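Local coordinates for protein oxidoreductase, iron/ascorbate family (Shewanella oneidensis, PDB 3ON7) that probably acts as an iron(II)- and 2-oxoglutarate-dependent oxygenase, possibly forming ethene from 2-oxoglutarate with oxidation of L-arginine, at residues Lys84-Tyr89 with Leu155-Met160; Pro189-Lys194 with His231-Pro236; Ile177-Val182 with Asp216-Ala221. All coordinates share one frame; numbering follows the deposited sequence. Where two conformers were deposited one is given.

Interaction 1 of 3, residues Lys84-Tyr89 with Leu155-Met160; sequences KDIKEY and LHYPPM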
# COMPACT_ATOMS: atom_id res chain seq x y z
N LYS B 84 16.68 -6.10 -15.92
CA LYS B 84 16.27 -7.49 -15.69
C LYS B 84 17.04 -8.07 -14.51
O LYS B 84 18.26 -8.14 -14.55
CB LYS B 84 16.55 -8.33 -16.95
CG LYS B 84 16.09 -9.78 -16.89
CD LYS B 84 16.67 -10.57 -18.07
CE LYS B 84 17.13 -11.98 -17.67
NZ LYS B 84 18.02 -12.65 -18.68
N ASP B 85 16.33 -8.48 -13.47
CA ASP B 85 16.96 -9.05 -12.30
C ASP B 85 17.49 -10.44 -12.68
O ASP B 85 17.09 -10.99 -13.70
CB ASP B 85 15.99 -9.13 -11.12
CG ASP B 85 16.69 -9.16 -9.76
OD1 ASP B 85 17.93 -9.28 -9.71
OD2 ASP B 85 16.01 -9.05 -8.73
N ILE B 86 18.41 -10.96 -11.86
CA ILE B 86 19.06 -12.25 -12.11
C ILE B 86 18.33 -13.41 -11.41
O ILE B 86 18.86 -14.51 -11.31
CB ILE B 86 20.55 -12.24 -11.67
CG1 ILE B 86 20.69 -11.98 -10.16
CG2 ILE B 86 21.32 -11.22 -12.49
CD1 ILE B 86 22.09 -12.24 -9.61
N LYS B 87 17.12 -13.14 -10.91
CA LYS B 87 16.33 -14.14 -10.22
C LYS B 87 14.84 -13.92 -10.45
O LYS B 87 14.40 -12.80 -10.70
CB LYS B 87 16.64 -14.13 -8.71
CG LYS B 87 16.12 -12.90 -7.95
CD LYS B 87 16.43 -12.99 -6.46
CE LYS B 87 16.18 -11.68 -5.69
NZ LYS B 87 16.94 -10.50 -6.23
N GLU B 88 14.09 -15.01 -10.35
CA GLU B 88 12.62 -15.01 -10.35
C GLU B 88 12.24 -15.81 -9.10
O GLU B 88 13.07 -16.54 -8.55
CB GLU B 88 12.05 -15.62 -11.64
CG GLU B 88 12.29 -17.13 -11.77
CD GLU B 88 11.98 -17.73 -13.13
OE1 GLU B 88 11.19 -17.14 -13.92
OE2 GLU B 88 12.52 -18.84 -13.40
N TYR B 89 11.04 -15.64 -8.59
CA TYR B 89 10.70 -16.32 -7.36
C TYR B 89 9.23 -16.47 -7.20
O TYR B 89 8.46 -15.88 -7.95
CB TYR B 89 11.32 -15.61 -6.13
CG TYR B 89 11.08 -14.11 -6.06
CD1 TYR B 89 11.95 -13.21 -6.67
CD2 TYR B 89 10.00 -13.60 -5.35
CE1 TYR B 89 11.73 -11.83 -6.60
CE2 TYR B 89 9.79 -12.22 -5.26
CZ TYR B 89 10.64 -11.35 -5.88
OH TYR B 89 10.41 -10.00 -5.78
N LEU B 155 13.25 -19.20 -4.38
CA LEU B 155 14.08 -18.39 -5.27
C LEU B 155 14.68 -19.24 -6.38
O LEU B 155 15.12 -20.36 -6.14
CB LEU B 155 15.22 -17.74 -4.48
CG LEU B 155 14.82 -16.46 -3.74
CD1 LEU B 155 15.09 -15.25 -4.59
CD2 LEU B 155 13.35 -16.50 -3.34
N HIS B 156 14.68 -18.70 -7.61
CA HIS B 156 15.33 -19.35 -8.74
C HIS B 156 16.22 -18.38 -9.51
O HIS B 156 15.73 -17.41 -10.06
CB HIS B 156 14.32 -19.96 -9.70
CG HIS B 156 14.95 -20.55 -10.93
ND1 HIS B 156 14.56 -20.22 -12.21
CD2 HIS B 156 15.97 -21.43 -11.08
CE1 HIS B 156 15.29 -20.88 -13.09
NE2 HIS B 156 16.16 -21.63 -12.42
N TYR B 157 17.52 -18.65 -9.50
CA TYR B 157 18.47 -17.97 -10.34
C TYR B 157 18.66 -18.76 -11.60
O TYR B 157 19.28 -19.81 -11.57
CB TYR B 157 19.82 -17.86 -9.64
CG TYR B 157 19.78 -17.03 -8.39
CD1 TYR B 157 19.43 -17.60 -7.16
CD2 TYR B 157 20.09 -15.68 -8.43
CE1 TYR B 157 19.40 -16.84 -6.01
CE2 TYR B 157 20.05 -14.91 -7.29
CZ TYR B 157 19.70 -15.49 -6.09
OH TYR B 157 19.69 -14.71 -4.97
N PRO B 158 18.14 -18.25 -12.73
CA PRO B 158 18.31 -18.98 -13.99
C PRO B 158 19.75 -19.02 -14.53
O PRO B 158 20.56 -18.15 -14.21
CB PRO B 158 17.42 -18.21 -14.99
CG PRO B 158 16.49 -17.38 -14.14
CD PRO B 158 17.28 -17.06 -12.89
N PRO B 159 20.05 -20.01 -15.38
CA PRO B 159 21.34 -20.08 -16.02
C PRO B 159 21.63 -18.84 -16.83
O PRO B 159 20.72 -18.25 -17.38
CB PRO B 159 21.22 -21.26 -17.00
CG PRO B 159 19.95 -21.93 -16.71
CD PRO B 159 19.10 -21.02 -15.91
N MSE B 160 22.90 -18.45 -16.88
CA MSE B 160 23.38 -17.45 -17.81
C MSE B 160 24.09 -18.16 -18.96
O MSE B 160 24.78 -19.14 -18.74
CB MSE B 160 24.37 -16.53 -17.11
CG MSE B 160 23.84 -15.93 -15.83
SE MSE B 160 24.90 -14.43 -15.30
CE MSE B 160 23.94 -13.88 -13.72
O HOH W 1 19.99 -15.18 -17.66
O HOH W 2 20.76 -15.72 -12.75
O HOH W 3 19.32 -12.17 -4.73

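Interaction 2 of 3, residues Pro189-Lys194 with His231-Pro236; sequences PGLQVK and HRVINP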
# COMPACT_ATOMS: atom_id res chain seq x y z
N PRO B 189 28.70 -23.49 -2.36
CA PRO B 189 29.34 -22.55 -1.42
C PRO B 189 29.14 -21.08 -1.83
O PRO B 189 29.04 -20.78 -3.01
CB PRO B 189 30.83 -22.96 -1.42
CG PRO B 189 31.01 -23.89 -2.60
CD PRO B 189 29.66 -24.41 -3.01
N GLY B 190 29.09 -20.18 -0.85
CA GLY B 190 28.97 -18.75 -1.14
C GLY B 190 28.25 -17.91 -0.10
O GLY B 190 28.51 -16.70 0.00
N LEU B 191 27.37 -18.53 0.67
CA LEU B 191 26.68 -17.86 1.76
C LEU B 191 27.70 -17.50 2.82
O LEU B 191 28.49 -18.36 3.24
CB LEU B 191 25.56 -18.74 2.35
CG LEU B 191 24.76 -18.18 3.54
CD1 LEU B 191 23.74 -17.10 3.15
CD2 LEU B 191 24.06 -19.34 4.28
N GLN B 192 27.71 -16.23 3.20
CA GLN B 192 28.64 -15.70 4.19
C GLN B 192 27.96 -14.80 5.22
O GLN B 192 26.91 -14.20 4.96
CB GLN B 192 29.73 -14.91 3.51
CG GLN B 192 30.56 -15.70 2.56
CD GLN B 192 31.70 -14.88 2.02
OE1 GLN B 192 31.52 -13.69 1.71
NE2 GLN B 192 32.88 -15.49 1.91
N VAL B 193 28.61 -14.69 6.38
CA VAL B 193 28.10 -13.96 7.53
C VAL B 193 29.19 -13.04 8.03
O VAL B 193 30.32 -13.44 8.14
CB VAL B 193 27.74 -14.93 8.67
CG1 VAL B 193 27.43 -14.17 9.96
CG2 VAL B 193 26.58 -15.83 8.24
N LYS B 194 28.82 -11.82 8.34
CA LYS B 194 29.76 -10.81 8.81
C LYS B 194 30.16 -11.05 10.28
O LYS B 194 29.33 -11.03 11.18
CB LYS B 194 29.12 -9.43 8.61
CG LYS B 194 29.90 -8.23 9.17
CD LYS B 194 31.27 -8.07 8.56
CE LYS B 194 31.21 -7.73 7.06
NZ LYS B 194 30.54 -6.43 6.73
N HIS B 231 24.38 -10.81 6.34
CA HIS B 231 24.80 -11.94 5.52
C HIS B 231 24.62 -11.65 4.03
O HIS B 231 23.77 -10.82 3.65
CB HIS B 231 24.03 -13.20 5.92
CG HIS B 231 22.55 -13.03 5.96
ND1 HIS B 231 21.91 -12.33 6.96
CD2 HIS B 231 21.58 -13.50 5.15
CE1 HIS B 231 20.61 -12.37 6.75
NE2 HIS B 231 20.39 -13.06 5.65
N ARG B 232 25.41 -12.35 3.20
CA ARG B 232 25.37 -12.23 1.74
C ARG B 232 25.64 -13.56 1.05
O ARG B 232 26.03 -14.53 1.70
CB ARG B 232 26.41 -11.20 1.27
CG ARG B 232 27.85 -11.66 1.46
CD ARG B 232 28.85 -10.64 1.03
NE ARG B 232 30.21 -11.17 1.12
CZ ARG B 232 31.29 -10.56 0.63
NH1 ARG B 232 31.19 -9.38 0.01
NH2 ARG B 232 32.48 -11.13 0.73
N VAL B 233 25.45 -13.61 -0.27
CA VAL B 233 25.86 -14.77 -1.05
C VAL B 233 26.82 -14.31 -2.14
O VAL B 233 26.44 -13.51 -2.99
CB VAL B 233 24.65 -15.56 -1.65
CG1 VAL B 233 25.14 -16.76 -2.48
CG2 VAL B 233 23.71 -16.01 -0.56
N ILE B 234 28.06 -14.81 -2.11
CA ILE B 234 29.02 -14.50 -3.19
C ILE B 234 29.03 -15.66 -4.19
O ILE B 234 28.51 -16.73 -3.88
CB ILE B 234 30.45 -14.19 -2.66
CG1 ILE B 234 31.10 -15.39 -1.95
CG2 ILE B 234 30.42 -13.00 -1.75
CD1 ILE B 234 32.62 -15.24 -1.74
N ASN B 235 29.57 -15.42 -5.37
CA ASN B 235 29.82 -16.47 -6.39
C ASN B 235 31.32 -16.72 -6.42
O ASN B 235 32.05 -16.02 -7.12
CB ASN B 235 29.34 -16.06 -7.80
CG ASN B 235 27.83 -15.99 -7.91
OD1 ASN B 235 27.13 -16.87 -7.43
ND2 ASN B 235 27.32 -14.94 -8.54
N PRO B 236 31.79 -17.68 -5.61
CA PRO B 236 33.22 -17.87 -5.51
C PRO B 236 33.78 -18.48 -6.79
O PRO B 236 33.02 -18.99 -7.60
CB PRO B 236 33.38 -18.81 -4.31
CG PRO B 236 32.10 -19.49 -4.17
CD PRO B 236 31.05 -18.57 -4.70

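Interaction 3 of 3, residues Ile177-Val182 with Asp216-Ala221; sequences INLITV and DMLQEA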
# COMPACT_ATOMS: atom_id res chain seq x y z
N ILE B 177 14.56 -8.88 8.71
CA ILE B 177 13.77 -8.11 9.67
C ILE B 177 13.01 -8.98 10.64
O ILE B 177 12.59 -8.51 11.69
CB ILE B 177 12.77 -7.20 8.93
CG1 ILE B 177 12.39 -6.01 9.84
CG2 ILE B 177 11.55 -7.98 8.45
CD1 ILE B 177 11.33 -5.08 9.22
N ASN B 178 12.80 -10.25 10.29
CA ASN B 178 11.80 -11.08 10.97
C ASN B 178 12.35 -11.73 12.26
O ASN B 178 13.32 -11.24 12.82
CB ASN B 178 11.27 -12.12 9.99
CG ASN B 178 12.38 -12.87 9.31
OD1 ASN B 178 13.08 -12.30 8.48
ND2 ASN B 178 12.61 -14.12 9.70
N LEU B 179 11.68 -12.77 12.75
CA LEU B 179 12.07 -13.41 14.02
C LEU B 179 13.24 -14.33 13.82
O LEU B 179 14.32 -14.05 14.31
CB LEU B 179 10.89 -14.13 14.68
CG LEU B 179 11.09 -14.36 16.19
CD1 LEU B 179 11.08 -13.05 16.96
CD2 LEU B 179 10.04 -15.31 16.74
N ILE B 180 13.02 -15.44 13.11
CA ILE B 180 14.11 -16.27 12.62
C ILE B 180 13.84 -16.71 11.20
O ILE B 180 12.69 -16.79 10.77
CB ILE B 180 14.42 -17.54 13.48
CG1 ILE B 180 13.21 -18.47 13.59
CG2 ILE B 180 14.92 -17.14 14.88
CD1 ILE B 180 13.55 -19.82 14.20
N THR B 181 14.92 -17.04 10.51
CA THR B 181 14.86 -17.54 9.16
C THR B 181 15.51 -18.92 9.10
O THR B 181 16.45 -19.18 9.81
CB THR B 181 15.54 -16.55 8.24
OG1 THR B 181 14.85 -15.30 8.35
CG2 THR B 181 15.55 -17.07 6.79
N VAL B 182 14.98 -19.81 8.26
CA VAL B 182 15.40 -21.21 8.21
C VAL B 182 15.68 -21.62 6.76
O VAL B 182 14.79 -21.52 5.91
CB VAL B 182 14.25 -22.09 8.77
CG1 VAL B 182 14.50 -23.57 8.47
CG2 VAL B 182 14.04 -21.80 10.26
N ASP B 216 15.89 -9.11 12.86
CA ASP B 216 15.83 -7.86 13.64
C ASP B 216 14.81 -7.88 14.77
O ASP B 216 15.05 -7.33 15.85
CB ASP B 216 15.52 -6.66 12.75
CG ASP B 216 16.68 -6.27 11.88
OD1 ASP B 216 17.77 -6.82 12.14
OD2 ASP B 216 16.50 -5.45 10.95
N MSE B 217 13.66 -8.49 14.52
CA MSE B 217 12.64 -8.54 15.56
C MSE B 217 13.01 -9.38 16.80
O MSE B 217 12.57 -9.04 17.90
CB MSE B 217 11.30 -8.94 14.96
CG MSE B 217 10.62 -7.80 14.23
SE MSE B 217 9.07 -8.46 13.30
CE MSE B 217 8.68 -6.91 12.22
N LEU B 218 13.83 -10.41 16.65
CA LEU B 218 14.33 -11.17 17.82
C LEU B 218 15.49 -10.45 18.50
O LEU B 218 15.66 -10.56 19.73
CB LEU B 218 14.74 -12.62 17.44
CG LEU B 218 15.10 -13.57 18.59
CD1 LEU B 218 14.05 -13.57 19.69
CD2 LEU B 218 15.31 -15.02 18.07
N GLN B 219 16.29 -9.72 17.72
CA GLN B 219 17.29 -8.83 18.30
C GLN B 219 16.61 -7.83 19.21
O GLN B 219 17.04 -7.62 20.36
CB GLN B 219 18.12 -8.12 17.24
CG GLN B 219 19.24 -7.27 17.84
CD GLN B 219 20.13 -6.59 16.80
OE1 GLN B 219 20.75 -7.24 15.98
NE2 GLN B 219 20.24 -5.27 16.90
N GLU B 220 15.54 -7.21 18.71
CA GLU B 220 14.77 -6.25 19.50
C GLU B 220 14.13 -6.91 20.71
O GLU B 220 14.17 -6.33 21.79
CB GLU B 220 13.69 -5.61 18.63
CG GLU B 220 12.81 -4.59 19.36
CD GLU B 220 13.57 -3.34 19.80
OE1 GLU B 220 14.68 -3.04 19.29
OE2 GLU B 220 13.03 -2.64 20.65
N ALA B 221 13.55 -8.10 20.54
CA ALA B 221 12.87 -8.77 21.65
C ALA B 221 13.82 -9.17 22.77
O ALA B 221 13.43 -9.21 23.93
CB ALA B 221 12.09 -9.98 21.17

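Interaction 1 of 3, residues Lys84-Tyr89 with Leu155-Met160
Ile86 and Lys87 both pack against the ring of Tyr157. The CB of Lys87 lies over one face, 4.0 Å from the centroid of the Tyr157 ring and offset toward its rim, a CH-pi contact, while Ile86 CD1 reaches CE2 of the same ring at 4.1 Å. Ile86 turns its other branch, CG2, to the methyl CE of selenomethionine Met160. Around this apolar centre the backbones pair as antiparallel strands: Glu88 and His156 form a hydrogen-bonded pair, with Glu88 N to His156 O and His156 N to Glu88 O both 2.9 Å, and Tyr89 and Leu155 the next, non-hydrogen-bonded one. At the polar edge Glu88 and His156 run side by side. With CG set between the backbone N and carbonyl carbon (chi1 69°) and the chain extended beyond it, Glu88 brings the anti lone pair of OE2 to His156 ND1 at 2.7 Å, nearly in the ring plane. Glu88 OE1 is salt-bridged to Lys56, and His156 NE2 is bonded to Ser244. An alanine in place of Glu88 would probably leave His156 ND1 and Lys56 without their acceptor and the imidazole less firmly fixed in rotation. One water bridges Ile86 O and Pro158 O where the strands part. Two adjacent strands of the large sheet are thus held by apolar packing on the Tyr157 side and a His-carboxylate bond on the other, where the carboxylate is likely to favour a proton on ND1 and polarise the ring.

Interaction 2 of 3, residues Pro189-Lys194 with His231-Pro236
Gln192 and Arg232, facing each other as an antiparallel hydrogen-bonded pair, make a tightly packed part of this contact. Gln192 N meets Arg232 O at 2.8 Å and Arg232 N meets Gln192 O at 3.0 Å. Their side chains leave the same face and run alongside each other, so that amide and guanidinium lie almost coplanar, 12° apart. Gln192 OE1 accepts from both Arg232 NE and Arg232 NH2, each at 2.9 Å and close to the guanidinium plane. Ile234 CG2 covers one face of that guanidinium, and Trp200 adds a cation-pi contact. Gly190 is also close: its O takes the amide of Ile234 at 2.9 Å, and a CB on this residue would run into Ile234 O as well as into the preceding carbonyl. On the face of Leu191 and Val193 the side chains pack more loosely. Leu191 CD1 only brushes Val233 CG2 at 3.9 Å, and Val193 CG2 stays 4.3 Å from His231 CB. Beyond the strands, exposed Pro189 touches Pro236 only through its carbonyl, Pro189 O to Pro236 CD at 3.4 Å. His231, whose ND1 is bonded to Thr229 O, directs its ring away from strand 191-194 toward His174 and Asp176, a grouping consistent with an empty iron site. Chemically, one neutral amide oxygen gripped by two donors fixes the rotation of the guanidinium, while Gln192 NE2, bonded to Asp202, passes the polar network on to the neighbouring strand 200-202.

Interaction 3 of 3, residues Ile177-Val182 with Asp216-Ala221
Leu218 points from the first turn of helix 216-221 into the bend that precedes strand 180-184, and two side chains receive it differently. Leu179 crosses it at a slant, its CG anti to the backbone N (chi1 -159°), which carries CD1 to 3.7 Å from Leu218 CB. Ile180 instead runs alongside and points the same way, touching with the CG2 branch, 3.9 Å from Leu218 CD2. Both Leu179 and Ile180 also rest on helix 103-126. At the other end of the bend, Ile177 has its CB directed away from helix 216-221, packs its side chain on Leu270 and Arg273 of helix 266-277, and meets helix 216-221 mainly through its carbonyl. Selenomethionine Met217, pointing toward the bend with an extended chain, lays CG 3.3 Å from Ile177 O. Its amide is shared: Met217 N donates to Ile177 O at 3.0 Å and, at a longer 3.3 Å, to Asn178 O, approaching each from above the carbonyl plane. Asn178 also starts away from the helix; its ND2 donates to Leu252 O of strand 245-252 and, at 2.9 Å and almost straight, to Thr181 OG1, itself bonded to Asp176. Asp216, at the helix start, is held by Ser228 and Arg273. A short helix leaving strand 210-214 is thereby tied to the turn that follows His174 and Asp176, which fits the HxD segment of the double-stranded beta-helix fold of 2-oxoglutarate oxygenases and its probable iron site.

Overall arrangement
Interactions 1 and 3 both reach the same large sheet, yet lie on opposite sides of the centre of the chain, their centres about 26 Å apart. Interaction 2 belongs to the smaller four-stranded sheet, its centre about 17 Å from that of interaction 1 and about 20 Å from that of interaction 3. None of the three touches another. Interactions 2 and 3 alternate along the chain, strand 191-194 following strand 180-184 and strand 231-234 following helix 216-221. The two converge on the probable iron site: interaction 2 supplies His231, whereas interaction 3 contains the turn after Asp176, whose Thr181 is bonded to Asp176. Interaction 1 lies against the second subunit, which interaction 3 touches only at Ile177.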